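Long-range contact in P-granule scaffold (Caenorhabditis japonica, PDB 5W4A), which probably serves as a scaffold for the assembly of P granules, the germ granules of nematodes linked to mRNA repression: residues P55-S67 with S77-E91. Numbering follows the deposited sequence. Where two conformers were deposited one is given.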
loop_
_atom_site.group_PDB
_atom_site.type_symbol
_atom_site.label_atom_id
_atom_site.label_comp_id
_atom_site.label_asym_id
_atom_site.label_seq_id
_atom_site.Cartn_x
_atom_site.Cartn_y
_atom_site.Cartn_z
ATOM N N PRO C 55 2.231 -27.108 12.585
ATOM C CA PRO C 55 2.714 -26.873 13.952
ATOM C C PRO C 55 1.552 -26.627 14.903
ATOM O O PRO C 55 0.474 -26.179 14.509
ATOM C CB PRO C 55 3.591 -25.625 13.819
ATOM C CG PRO C 55 3.077 -24.954 12.570
ATOM C CD PRO C 55 2.636 -26.033 11.662
ATOM N N SER C 56 1.798 -26.911 16.178
ATOM C CA SER C 56 0.854 -26.568 17.230
ATOM C C SER C 56 0.976 -25.091 17.599
ATOM O O SER C 56 1.931 -24.409 17.226
ATOM C CB SER C 56 1.104 -27.423 18.468
ATOM O OG SER C 56 2.373 -27.115 19.023
ATOM N N VAL C 57 -0.026 -24.595 18.334
ATOM C CA VAL C 57 0.070 -23.269 18.944
ATOM C C VAL C 57 1.352 -23.170 19.762
ATOM O O VAL C 57 2.110 -22.201 19.650
ATOM C CB VAL C 57 -1.183 -22.974 19.797
ATOM C CG1 VAL C 57 -0.973 -21.781 20.703
ATOM C CG2 VAL C 57 -2.367 -22.687 18.923
ATOM N N ASP C 58 1.626 -24.183 20.585
ATOM C CA ASP C 58 2.830 -24.149 21.410
ATOM C C ASP C 58 4.092 -24.058 20.555
ATOM O O ASP C 58 5.005 -23.278 20.864
ATOM C CB ASP C 58 2.887 -25.382 22.320
ATOM C CG ASP C 58 4.249 -25.546 23.000
ATOM O OD1 ASP C 58 4.549 -24.771 23.933
ATOM O OD2 ASP C 58 5.027 -26.440 22.592
ATOM N N ASP C 59 4.170 -24.854 19.475
ATOM C CA ASP C 59 5.325 -24.800 18.578
ATOM C C ASP C 59 5.572 -23.381 18.082
ATOM O O ASP C 59 6.714 -22.928 17.994
ATOM C CB ASP C 59 5.117 -25.697 17.352
ATOM C CG ASP C 59 5.088 -27.189 17.685
ATOM O OD1 ASP C 59 5.724 -27.601 18.678
ATOM O OD2 ASP C 59 4.450 -27.938 16.911
ATOM N N ILE C 60 4.500 -22.695 17.711
ATOM C CA ILE C 60 4.599 -21.339 17.197
ATOM C C ILE C 60 5.014 -20.376 18.304
ATOM O O ILE C 60 5.921 -19.553 18.129
ATOM C CB ILE C 60 3.250 -20.950 16.573
ATOM C CG1 ILE C 60 3.003 -21.786 15.318
ATOM C CG2 ILE C 60 3.213 -19.465 16.259
ATOM C CD1 ILE C 60 1.565 -21.617 14.759
ATOM N N VAL C 61 4.365 -20.476 19.472
ATOM C CA VAL C 61 4.684 -19.572 20.575
ATOM C C VAL C 61 6.149 -19.722 20.975
ATOM O O VAL C 61 6.817 -18.737 21.322
ATOM C CB VAL C 61 3.727 -19.827 21.761
ATOM C CG1 VAL C 61 4.116 -18.976 22.992
ATOM C CG2 VAL C 61 2.292 -19.520 21.355
ATOM N N GLN C 62 6.680 -20.954 20.925
ATOM C CA GLN C 62 8.062 -21.195 21.323
ATOM C C GLN C 62 9.049 -20.485 20.413
ATOM O O GLN C 62 10.094 -19.999 20.875
ATOM C CB GLN C 62 8.357 -22.698 21.339
ATOM C CG GLN C 62 7.735 -23.441 22.506
ATOM C CD GLN C 62 8.227 -22.919 23.834
ATOM O OE1 GLN C 62 9.425 -22.685 24.016
ATOM N NE2 GLN C 62 7.301 -22.693 24.760
ATOM N N ILE C 63 8.766 -20.459 19.102
ATOM C CA ILE C 63 9.619 -19.743 18.166
ATOM C C ILE C 63 9.477 -18.236 18.361
ATOM O O ILE C 63 10.456 -17.488 18.245
ATOM C CB ILE C 63 9.278 -20.169 16.721
ATOM C CG1 ILE C 63 9.922 -21.522 16.387
ATOM C CG2 ILE C 63 9.711 -19.106 15.686
ATOM C CD1 ILE C 63 11.465 -21.508 16.285
ATOM N N LEU C 64 8.259 -17.765 18.636
ATOM C CA LEU C 64 8.017 -16.331 18.807
ATOM C C LEU C 64 8.624 -15.799 20.098
ATOM O O LEU C 64 9.084 -14.649 20.149
ATOM C CB LEU C 64 6.514 -16.057 18.793
ATOM C CG LEU C 64 5.799 -16.214 17.450
ATOM C CD1 LEU C 64 4.358 -15.854 17.636
ATOM C CD2 LEU C 64 6.449 -15.349 16.346
ATOM N N PHE C 65 8.621 -16.601 21.157
ATOM C CA PHE C 65 9.069 -16.153 22.474
ATOM C C PHE C 65 10.131 -17.098 23.030
ATOM O O PHE C 65 9.890 -17.805 24.016
ATOM C CB PHE C 65 7.883 -16.055 23.436
ATOM C CG PHE C 65 6.807 -15.086 23.000
ATOM C CD1 PHE C 65 6.867 -13.745 23.356
ATOM C CD2 PHE C 65 5.720 -15.515 22.247
ATOM C CE1 PHE C 65 5.879 -12.860 22.966
ATOM C CE2 PHE C 65 4.727 -14.640 21.861
ATOM C CZ PHE C 65 4.803 -13.300 22.222
ATOM N N PRO C 66 11.323 -17.113 22.439
ATOM C CA PRO C 66 12.398 -17.959 22.978
ATOM C C PRO C 66 12.881 -17.465 24.336
ATOM O O PRO C 66 12.656 -16.322 24.735
ATOM C CB PRO C 66 13.495 -17.847 21.919
ATOM C CG PRO C 66 13.252 -16.549 21.244
ATOM C CD PRO C 66 11.765 -16.360 21.251
ATOM N N SER C 67 13.551 -18.355 25.068
ATOM C CA SER C 67 14.077 -17.963 26.370
ATOM C C SER C 67 15.037 -16.795 26.215
ATOM O O SER C 67 15.821 -16.729 25.260
ATOM C CB SER C 67 14.791 -19.133 27.047
ATOM O OG SER C 67 15.393 -18.708 28.263
ATOM N N SER C 77 6.668 -9.910 18.876
ATOM C CA SER C 77 5.961 -11.179 18.787
ATOM C C SER C 77 4.519 -11.059 19.255
ATOM O O SER C 77 3.664 -11.801 18.779
ATOM C CB SER C 77 6.721 -12.235 19.576
ATOM O OG SER C 77 7.846 -12.652 18.822
HETATM N N MSE C 78 4.217 -10.108 20.127
HETATM C CA MSE C 78 2.821 -9.832 20.480
HETATM C C MSE C 78 2.022 -9.268 19.296
HETATM O O MSE C 78 0.826 -9.562 19.152
HETATM C CB MSE C 78 2.757 -8.882 21.649
HETATM C CG MSE C 78 3.152 -9.604 22.933
HETATM SE SE MSE C 78 3.329 -8.418 24.452
HETATM C CE MSE C 78 1.447 -8.009 24.688
ATOM N N ASP C 79 2.651 -8.429 18.461
ATOM C CA ASP C 79 2.044 -8.053 17.185
ATOM C C ASP C 79 1.682 -9.300 16.391
ATOM O O ASP C 79 0.583 -9.403 15.845
ATOM C CB ASP C 79 2.976 -7.190 16.322
ATOM C CG ASP C 79 3.030 -5.728 16.708
ATOM O OD1 ASP C 79 2.276 -5.228 17.573
ATOM O OD2 ASP C 79 3.854 -5.019 16.085
ATOM N N THR C 80 2.609 -10.248 16.304
ATOM C CA THR C 80 2.348 -11.482 15.559
ATOM C C THR C 80 1.171 -12.241 16.165
ATOM O O THR C 80 0.311 -12.728 15.434
ATOM C CB THR C 80 3.609 -12.341 15.521
ATOM O OG1 THR C 80 4.673 -11.470 15.095
ATOM C CG2 THR C 80 3.455 -13.515 14.544
ATOM N N LEU C 81 1.096 -12.314 17.495
ATOM C CA LEU C 81 -0.033 -12.984 18.135
ATOM C C LEU C 81 -1.364 -12.331 17.737
ATOM O O LEU C 81 -2.349 -13.020 17.424
ATOM C CB LEU C 81 0.128 -12.964 19.649
ATOM C CG LEU C 81 1.274 -13.746 20.283
ATOM C CD1 LEU C 81 1.218 -13.531 21.793
ATOM C CD2 LEU C 81 1.231 -15.225 19.962
ATOM N N LEU C 82 -1.425 -11.001 17.732
ATOM C CA LEU C 82 -2.662 -10.336 17.331
ATOM C C LEU C 82 -3.031 -10.664 15.893
ATOM O O LEU C 82 -4.206 -10.869 15.576
ATOM C CB LEU C 82 -2.543 -8.830 17.484
ATOM C CG LEU C 82 -2.436 -8.320 18.915
ATOM C CD1 LEU C 82 -2.331 -6.814 18.908
ATOM C CD2 LEU C 82 -3.674 -8.767 19.713
ATOM N N ALA C 83 -2.050 -10.673 15.001
ATOM C CA ALA C 83 -2.326 -10.954 13.598
ATOM C C ALA C 83 -2.775 -12.395 13.404
ATOM O O ALA C 83 -3.489 -12.691 12.448
ATOM C CB ALA C 83 -1.082 -10.663 12.760
ATOM N N LEU C 84 -2.352 -13.298 14.284
ATOM C CA LEU C 84 -2.680 -14.716 14.188
ATOM C C LEU C 84 -4.073 -15.054 14.700
ATOM O O LEU C 84 -4.514 -16.191 14.514
ATOM C CB LEU C 84 -1.649 -15.554 14.958
ATOM C CG LEU C 84 -0.274 -15.683 14.291
ATOM C CD1 LEU C 84 0.743 -16.357 15.228
ATOM C CD2 LEU C 84 -0.344 -16.433 12.964
ATOM N N GLY C 85 -4.742 -14.135 15.385
ATOM C CA GLY C 85 -6.166 -14.274 15.641
ATOM C C GLY C 85 -6.528 -14.908 16.977
ATOM O O GLY C 85 -5.721 -14.975 17.904
ATOM N N PRO C 86 -7.766 -15.412 17.092
ATOM C CA PRO C 86 -8.300 -15.735 18.426
ATOM C C PRO C 86 -7.574 -16.852 19.164
ATOM O O PRO C 86 -7.567 -16.845 20.397
ATOM C CB PRO C 86 -9.757 -16.122 18.127
ATOM C CG PRO C 86 -9.752 -16.546 16.699
ATOM C CD PRO C 86 -8.744 -15.674 16.025
ATOM N N ASP C 87 -6.962 -17.813 18.466
ATOM C CA ASP C 87 -6.247 -18.882 19.164
ATOM C C ASP C 87 -5.000 -18.389 19.891
ATOM O O ASP C 87 -4.376 -19.173 20.614
ATOM C CB ASP C 87 -5.835 -19.990 18.189
ATOM C CG ASP C 87 -7.017 -20.798 17.692
ATOM O OD1 ASP C 87 -8.075 -20.767 18.350
ATOM O OD2 ASP C 87 -6.875 -21.468 16.651
ATOM N N PHE C 88 -4.614 -17.128 19.695
ATOM C CA PHE C 88 -3.411 -16.581 20.294
ATOM C C PHE C 88 -3.691 -15.399 21.212
ATOM O O PHE C 88 -2.750 -14.850 21.797
ATOM C CB PHE C 88 -2.424 -16.193 19.181
ATOM C CG PHE C 88 -1.977 -17.378 18.353
ATOM C CD1 PHE C 88 -2.731 -17.807 17.269
ATOM C CD2 PHE C 88 -0.824 -18.072 18.672
ATOM C CE1 PHE C 88 -2.339 -18.892 16.518
ATOM C CE2 PHE C 88 -0.418 -19.161 17.921
ATOM C CZ PHE C 88 -1.183 -19.578 16.837
ATOM N N LEU C 89 -4.957 -15.031 21.404
ATOM C CA LEU C 89 -5.279 -13.829 22.168
ATOM C C LEU C 89 -5.106 -14.027 23.665
ATOM O O LEU C 89 -4.787 -13.071 24.386
ATOM C CB LEU C 89 -6.707 -13.386 21.855
ATOM C CG LEU C 89 -7.177 -12.064 22.454
ATOM C CD1 LEU C 89 -6.390 -10.857 21.933
ATOM C CD2 LEU C 89 -8.655 -11.884 22.136
ATOM N N THR C 90 -5.316 -15.242 24.165
ATOM C CA THR C 90 -5.041 -15.486 25.572
ATOM C C THR C 90 -3.549 -15.376 25.849
ATOM O O THR C 90 -3.145 -14.779 26.857
ATOM C CB THR C 90 -5.589 -16.850 25.982
ATOM O OG1 THR C 90 -7.014 -16.827 25.836
ATOM C CG2 THR C 90 -5.238 -17.162 27.421
ATOM N N GLU C 91 -2.713 -15.900 24.938
ATOM C CA GLU C 91 -1.270 -15.747 25.089
ATOM C C GLU C 91 -0.873 -14.276 25.036
ATOM O O GLU C 91 -0.013 -13.840 25.807
ATOM C CB GLU C 91 -0.524 -16.545 24.010
ATOM C CG GLU C 91 0.998 -16.526 24.138
ATOM C CD GLU C 91 1.531 -17.391 25.274
ATOM O OE1 GLU C 91 0.904 -18.423 25.591
ATOM O OE2 GLU C 91 2.595 -17.056 25.827
#
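Leu-64 and Ser-77 meet where two nearly antiparallel helices, 57-64 and 77-84, come together, their segment axes 153° apart and 10.6 Å from each other at closest approach. The polar part of the contact is a single hydrogen bond: Ser-77 OG donates to Leu-64 O at 2.7 Å, tilted 32° from the carbonyl plane, and so engages a carbonyl in the last turn of helix 57-64. The side chain of Leu-64 meanwhile enters as a knob into the hole formed by Ser-77, Thr-80, Leu-81 and Leu-84, its CD1 lying 3.9 Å from Leu-81 CD2.

Aromatic contacts extend the seam at both ends. Ser-77 CB makes a CH-pi contact over one face of Phe-65, 3.7 Å from the ring centroid, while Leu-81 CD1 comes within 3.6 Å of Phe-65 CZ. Replacing this ring with an alanine would probably open a gap beside Leu-81 and deprive Ser-77 CB of its aromatic partner. Farther along, Phe-88 sends its CE2 and CZ against Val-57 and Ile-60, and CD1 of Leu-84 lies over the centre of one ring face. With CG swung away from the carbonyl carbon (chi1 -62°), the Phe-88 side chain reaches towards helix 57-64, where Val-57 CG1 is 3.9 Å from its CE2. Val-61 CG1 rests against the Glu-91 carboxylate, 3.7 Å from OE2, an atom that also forms a salt bridge with Arg-95.

A capping box of Ser-56 and Asp-59 begins helix 57-64, with Asp-59 N donating to Ser-56 OG. In this largely helical domain, the contact joins that helix to helix 71-84 and the start of helix 89-100; Ile-60 and Leu-84 also pack against helix 169-179, through Ile-178 and Phe-175 respectively.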